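Local coordinates for protein N-hydroxyarylamine O-acetyltransferase (Bacillus cereus, PDB 4DMO) that probably transfers acetyl groups to arylamines and N-hydroxyarylamines, as an arylamine N-acetyltransferase built on a non-canonical catalytic triad, at residues E120-L134 with V137-Y151. Residues are numbered along the deposited sequence; the frame is centred on the assembly and turned at random.
Sequences ELYLIEVGFGSYLPL and VPFLGEVIHSATGDY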
loop_
_atom_site.group_PDB
_atom_site.type_symbol
_atom_site.label_atom_id
_atom_site.label_comp_id
_atom_site.label_asym_id
_atom_site.label_seq_id
_atom_site.Cartn_x
_atom_site.Cartn_y
_atom_site.Cartn_z
ATOM N N GLU A 120 -17.817 12.381 -7.280
ATOM C CA GLU A 120 -16.989 11.556 -8.158
ATOM C C GLU A 120 -16.066 10.637 -7.380
ATOM O O GLU A 120 -15.575 10.976 -6.295
ATOM C CB GLU A 120 -16.188 12.423 -9.126
ATOM C CG GLU A 120 -16.967 12.800 -10.402
ATOM C CD GLU A 120 -16.275 13.880 -11.199
ATOM O OE1 GLU A 120 -15.191 14.334 -10.758
ATOM O OE2 GLU A 120 -16.810 14.265 -12.264
ATOM N N LEU A 121 -15.810 9.476 -7.974
ATOM C CA LEU A 121 -15.132 8.401 -7.278
ATOM C C LEU A 121 -13.655 8.457 -7.579
ATOM O O LEU A 121 -13.266 8.732 -8.722
ATOM C CB LEU A 121 -15.702 7.046 -7.690
ATOM C CG LEU A 121 -16.789 6.417 -6.816
ATOM C CD1 LEU A 121 -16.750 4.888 -6.971
ATOM C CD2 LEU A 121 -16.668 6.784 -5.338
ATOM N N TYR A 122 -12.854 8.220 -6.531
ATOM C CA TYR A 122 -11.405 8.098 -6.645
ATOM C C TYR A 122 -10.948 6.866 -5.903
ATOM O O TYR A 122 -11.431 6.577 -4.819
ATOM C CB TYR A 122 -10.694 9.332 -6.075
ATOM C CG TYR A 122 -11.074 10.617 -6.779
ATOM C CD1 TYR A 122 -12.259 11.248 -6.491
ATOM C CD2 TYR A 122 -10.240 11.178 -7.738
ATOM C CE1 TYR A 122 -12.629 12.390 -7.135
ATOM C CE2 TYR A 122 -10.600 12.331 -8.403
ATOM C CZ TYR A 122 -11.799 12.938 -8.086
ATOM O OH TYR A 122 -12.172 14.095 -8.722
ATOM N N LEU A 123 -10.016 6.145 -6.509
ATOM C CA LEU A 123 -9.319 5.049 -5.854
ATOM C C LEU A 123 -8.145 5.630 -5.079
ATOM O O LEU A 123 -7.282 6.306 -5.651
ATOM C CB LEU A 123 -8.797 4.083 -6.894
ATOM C CG LEU A 123 -7.983 2.862 -6.492
ATOM C CD1 LEU A 123 -8.859 1.798 -5.830
ATOM C CD2 LEU A 123 -7.322 2.326 -7.738
ATOM N N ILE A 124 -8.116 5.365 -3.776
ATOM C CA ILE A 124 -6.972 5.733 -2.946
ATOM C C ILE A 124 -6.053 4.512 -2.706
ATOM O O ILE A 124 -6.401 3.583 -1.968
ATOM C CB ILE A 124 -7.460 6.312 -1.602
ATOM C CG1 ILE A 124 -8.506 7.413 -1.866
ATOM C CG2 ILE A 124 -6.279 6.798 -0.760
ATOM C CD1 ILE A 124 -8.035 8.555 -2.821
ATOM N N GLU A 125 -4.886 4.527 -3.338
ATOM C CA GLU A 125 -3.998 3.369 -3.323
ATOM C C GLU A 125 -2.639 3.716 -2.752
ATOM O O GLU A 125 -1.813 4.374 -3.397
ATOM C CB GLU A 125 -3.839 2.773 -4.733
ATOM C CG GLU A 125 -2.964 1.542 -4.798
ATOM C CD GLU A 125 -3.454 0.442 -3.872
ATOM O OE1 GLU A 125 -4.520 -0.153 -4.166
ATOM O OE2 GLU A 125 -2.749 0.156 -2.870
ATOM N N VAL A 126 -2.402 3.216 -1.535
ATOM C CA VAL A 126 -1.142 3.444 -0.837
ATOM C C VAL A 126 -0.425 2.137 -0.430
ATOM O O VAL A 126 0.627 2.184 0.231
ATOM C CB VAL A 126 -1.368 4.331 0.403
ATOM C CG1 VAL A 126 -1.959 5.648 -0.044
ATOM C CG2 VAL A 126 -2.286 3.634 1.391
ATOM N N GLY A 127 -0.943 0.989 -0.890
ATOM C CA GLY A 127 -0.456 -0.292 -0.420
ATOM C C GLY A 127 0.012 -1.309 -1.431
ATOM O O GLY A 127 0.338 -2.445 -1.064
ATOM N N PHE A 128 0.073 -0.911 -2.685
ATOM C CA PHE A 128 0.363 -1.840 -3.782
ATOM C C PHE A 128 1.856 -1.914 -4.004
ATOM O O PHE A 128 2.347 -1.584 -5.088
ATOM C CB PHE A 128 -0.308 -1.350 -5.087
ATOM C CG PHE A 128 -0.339 -2.365 -6.204
ATOM C CD1 PHE A 128 -0.259 -1.958 -7.521
ATOM C CD2 PHE A 128 -0.477 -3.716 -5.942
ATOM C CE1 PHE A 128 -0.305 -2.885 -8.572
ATOM C CE2 PHE A 128 -0.523 -4.635 -6.975
ATOM C CZ PHE A 128 -0.445 -4.208 -8.298
ATOM N N GLY A 129 2.579 -2.365 -2.992
ATOM C CA GLY A 129 4.035 -2.388 -3.054
ATOM C C GLY A 129 4.609 -1.011 -3.353
ATOM O O GLY A 129 4.256 -0.024 -2.718
ATOM N N SER A 130 5.524 -0.943 -4.306
ATOM C CA SER A 130 6.079 0.328 -4.747
ATOM C C SER A 130 5.332 0.887 -5.977
ATOM O O SER A 130 5.672 1.941 -6.507
ATOM C CB SER A 130 7.552 0.124 -5.097
ATOM O OG SER A 130 7.669 -0.771 -6.190
ATOM N N TYR A 131 4.277 0.212 -6.403
ATOM C CA TYR A 131 3.513 0.655 -7.555
ATOM C C TYR A 131 2.460 1.670 -7.151
ATOM O O TYR A 131 1.265 1.431 -7.264
ATOM C CB TYR A 131 2.889 -0.557 -8.243
ATOM C CG TYR A 131 3.966 -1.443 -8.848
ATOM C CD1 TYR A 131 4.812 -0.948 -9.803
ATOM C CD2 TYR A 131 4.141 -2.750 -8.447
ATOM C CE1 TYR A 131 5.798 -1.731 -10.364
ATOM C CE2 TYR A 131 5.130 -3.537 -8.990
ATOM C CZ TYR A 131 5.958 -3.018 -9.950
ATOM O OH TYR A 131 6.952 -3.785 -10.526
ATOM N N LEU A 132 2.918 2.823 -6.676
ATOM C CA LEU A 132 2.036 3.757 -6.009
ATOM C C LEU A 132 1.735 4.976 -6.869
ATOM O O LEU A 132 2.638 5.649 -7.349
ATOM C CB LEU A 132 2.659 4.189 -4.671
ATOM C CG LEU A 132 2.942 3.066 -3.635
ATOM C CD1 LEU A 132 3.690 3.607 -2.391
ATOM C CD2 LEU A 132 1.632 2.328 -3.199
ATOM N N PRO A 133 0.450 5.296 -7.021
ATOM C CA PRO A 133 0.077 6.472 -7.813
ATOM C C PRO A 133 0.471 7.799 -7.138
ATOM O O PRO A 133 0.559 8.800 -7.833
ATOM C CB PRO A 133 -1.452 6.349 -7.931
ATOM C CG PRO A 133 -1.776 4.929 -7.600
ATOM C CD PRO A 133 -0.731 4.532 -6.577
ATOM N N LEU A 134 0.691 7.793 -5.821
ATOM C CA LEU A 134 1.031 9.001 -5.045
ATOM C C LEU A 134 -0.017 10.108 -5.167
ATOM O O LEU A 134 0.232 11.278 -4.859
ATOM C CB LEU A 134 2.402 9.525 -5.441
ATOM C CG LEU A 134 3.441 8.417 -5.296
ATOM C CD1 LEU A 134 4.755 8.931 -5.768
ATOM C CD2 LEU A 134 3.560 7.945 -3.880
ATOM N N VAL A 137 -6.693 8.277 -7.803
ATOM C CA VAL A 137 -6.901 7.906 -9.185
ATOM C C VAL A 137 -8.398 8.018 -9.476
ATOM O O VAL A 137 -9.223 7.285 -8.901
ATOM C CB VAL A 137 -6.422 6.459 -9.482
ATOM C CG1 VAL A 137 -6.576 6.165 -10.998
ATOM C CG2 VAL A 137 -4.979 6.260 -9.019
ATOM N N PRO A 138 -8.757 8.945 -10.363
ATOM C CA PRO A 138 -10.170 9.151 -10.674
ATOM C C PRO A 138 -10.738 8.004 -11.492
ATOM O O PRO A 138 -10.143 7.553 -12.468
ATOM C CB PRO A 138 -10.161 10.437 -11.492
ATOM C CG PRO A 138 -8.811 10.428 -12.179
ATOM C CD PRO A 138 -7.864 9.779 -11.189
ATOM N N PHE A 139 -11.899 7.542 -11.075
ATOM C CA PHE A 139 -12.620 6.532 -11.811
ATOM C C PHE A 139 -13.021 7.019 -13.221
ATOM O O PHE A 139 -13.279 6.197 -14.101
ATOM C CB PHE A 139 -13.867 6.111 -11.033
ATOM C CG PHE A 139 -13.625 5.003 -10.037
ATOM C CD1 PHE A 139 -12.822 5.207 -8.930
ATOM C CD2 PHE A 139 -14.224 3.757 -10.211
ATOM C CE1 PHE A 139 -12.617 4.191 -8.005
ATOM C CE2 PHE A 139 -14.016 2.718 -9.296
ATOM C CZ PHE A 139 -13.220 2.945 -8.184
ATOM N N LEU A 140 -13.070 8.339 -13.424
ATOM C CA LEU A 140 -13.411 8.917 -14.735
ATOM C C LEU A 140 -12.428 8.519 -15.827
ATOM O O LEU A 140 -12.726 8.658 -17.009
ATOM C CB LEU A 140 -13.546 10.443 -14.675
ATOM C CG LEU A 140 -14.921 10.933 -14.211
ATOM C CD1 LEU A 140 -15.050 12.427 -14.411
ATOM C CD2 LEU A 140 -16.073 10.203 -14.897
ATOM N N GLY A 141 -11.238 8.089 -15.442
ATOM C CA GLY A 141 -10.418 7.341 -16.364
ATOM C C GLY A 141 -9.113 8.017 -16.631
ATOM O O GLY A 141 -8.240 7.452 -17.276
ATOM N N GLU A 142 -8.996 9.225 -16.106
ATOM C CA GLU A 142 -7.836 10.072 -16.294
ATOM C C GLU A 142 -6.544 9.392 -15.836
ATOM O O GLU A 142 -6.508 8.692 -14.817
ATOM C CB GLU A 142 -8.065 11.369 -15.500
ATOM C CG GLU A 142 -7.114 12.500 -15.789
ATOM C CD GLU A 142 -7.646 13.418 -16.865
ATOM O OE1 GLU A 142 -8.384 12.916 -17.740
ATOM O OE2 GLU A 142 -7.336 14.630 -16.830
ATOM N N VAL A 143 -5.476 9.613 -16.583
ATOM C CA VAL A 143 -4.180 9.061 -16.233
ATOM C C VAL A 143 -3.490 9.857 -15.131
ATOM O O VAL A 143 -3.365 11.080 -15.200
ATOM C CB VAL A 143 -3.272 9.026 -17.446
ATOM C CG1 VAL A 143 -1.917 8.541 -17.059
ATOM C CG2 VAL A 143 -3.888 8.143 -18.544
ATOM N N ILE A 144 -3.064 9.155 -14.092
ATOM C CA ILE A 144 -2.279 9.777 -13.038
ATOM C C ILE A 144 -0.807 9.454 -13.271
ATOM O O ILE A 144 -0.424 8.293 -13.430
ATOM C CB ILE A 144 -2.742 9.323 -11.629
ATOM C CG1 ILE A 144 -4.172 9.820 -11.344
ATOM C CG2 ILE A 144 -1.786 9.837 -10.545
ATOM C CD1 ILE A 144 -4.329 11.300 -11.327
ATOM N N HIS A 145 0.000 10.508 -13.339
ATOM C CA HIS A 145 1.435 10.385 -13.584
ATOM C C HIS A 145 2.216 10.543 -12.275
ATOM O O HIS A 145 2.112 11.557 -11.607
ATOM C CB HIS A 145 1.900 11.458 -14.578
ATOM C CG HIS A 145 1.063 11.546 -15.822
ATOM N ND1 HIS A 145 1.436 10.959 -17.012
ATOM C CD2 HIS A 145 -0.129 12.153 -16.055
ATOM C CE1 HIS A 145 0.511 11.200 -17.928
ATOM N NE2 HIS A 145 -0.449 11.922 -17.374
ATOM N N SER A 146 3.016 9.547 -11.929
ATOM C CA SER A 146 3.797 9.601 -10.709
ATOM C C SER A 146 5.193 9.120 -11.036
ATOM O O SER A 146 5.425 8.605 -12.123
ATOM C CB SER A 146 3.143 8.719 -9.644
ATOM O OG SER A 146 3.905 7.541 -9.402
ATOM N N ALA A 147 6.130 9.294 -10.108
ATOM C CA ALA A 147 7.485 8.777 -10.301
ATOM C C ALA A 147 7.552 7.238 -10.349
ATOM O O ALA A 147 8.591 6.658 -10.739
ATOM C CB ALA A 147 8.386 9.292 -9.216
ATOM N N THR A 148 6.488 6.552 -9.914
ATOM C CA THR A 148 6.524 5.082 -9.975
ATOM C C THR A 148 5.942 4.546 -11.297
ATOM O O THR A 148 6.109 3.375 -11.618
ATOM C CB THR A 148 5.782 4.435 -8.797
ATOM O OG1 THR A 148 4.367 4.632 -8.936
ATOM C CG2 THR A 148 6.268 5.033 -7.483
ATOM N N GLY A 149 5.278 5.401 -12.070
ATOM C CA GLY A 149 4.705 4.961 -13.328
ATOM C C GLY A 149 3.402 5.645 -13.606
ATOM O O GLY A 149 3.060 6.603 -12.909
ATOM N N ASP A 150 2.682 5.174 -14.632
ATOM C CA ASP A 150 1.380 5.761 -14.992
ATOM C C ASP A 150 0.227 4.868 -14.515
ATOM O O ASP A 150 0.359 3.654 -14.567
ATOM C CB ASP A 150 1.277 5.934 -16.514
ATOM C CG ASP A 150 2.060 7.131 -17.034
ATOM O OD1 ASP A 150 3.202 7.352 -16.575
ATOM O OD2 ASP A 150 1.507 7.858 -17.898
ATOM N N TYR A 151 -0.895 5.461 -14.086
ATOM C CA TYR A 151 -2.006 4.691 -13.523
ATOM C C TYR A 151 -3.347 5.206 -13.979
ATOM O O TYR A 151 -3.536 6.407 -14.075
ATOM C CB TYR A 151 -1.975 4.738 -11.984
ATOM C CG TYR A 151 -0.717 4.168 -11.411
ATOM C CD1 TYR A 151 0.436 4.939 -11.309
ATOM C CD2 TYR A 151 -0.655 2.839 -11.015
ATOM C CE1 TYR A 151 1.607 4.405 -10.783
ATOM C CE2 TYR A 151 0.521 2.293 -10.506
ATOM C CZ TYR A 151 1.641 3.097 -10.385
ATOM O OH TYR A 151 2.808 2.567 -9.890
HETATM O O HOH W 1 -13.766 9.943 -11.096
HETATM O O HOH W 2 0.793 11.559 -8.706
#
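The carbonyl oxygen of Leu132 accepts hydrogen bonds from the hydroxyls of Ser146 and Thr148, in the hairpin of strands 144-146 and 149-158. Thr148 OG1, in the hairpin turn, donates to Leu132 O at 2.6 Å, from above the carbonyl plane. Ser146 OG donates to the same O at 3.1 Å and lies in that plane. Both hydroxyls also accept. Tyr151 OH donates to Thr148 OG1, and the N-H of Thr148 reaches Ser146 OG to close an ST turn. With OG1 between the backbone N and the carbonyl carbon (chi1 71°), Thr148 turns its CG2 to Ser130 O. Pro133 lies over one face of the Tyr151 ring, its CG 4.2 Å from the ring centroid in a CH-pi contact. Val137 CG2 packs against CB and CG of the same proline. The O of Pro133 is bridged by a water to His145 O.

Strands 120-124 and 137-138 form an antiparallel ladder at one end of the eight-stranded sheet of this arylamine N-acetyltransferase. The hairpin lies at its other end; residues 139-143 carry the chain there, and residues 130-134 pack against the hairpin. Leu123 and Val137 are a hydrogen-bonded pair: Leu123 N gives to Val137 O at 2.8 Å, and Val137 N to Leu123 O at 3.0 Å. Phe139 N gives a nearly straight bond (171°) to Leu121 O. A water also donates to Leu121 O and accepts from Leu140 N. Leu121 CD1 sits over the centre of the Phe139 ring, 5° off its normal. The ring edge meets Leu123 N and Tyr122 C. On the sheet face opposite Leu123 and Val137, Tyr122 CE2 packs on Pro138 CB at 3.6 Å.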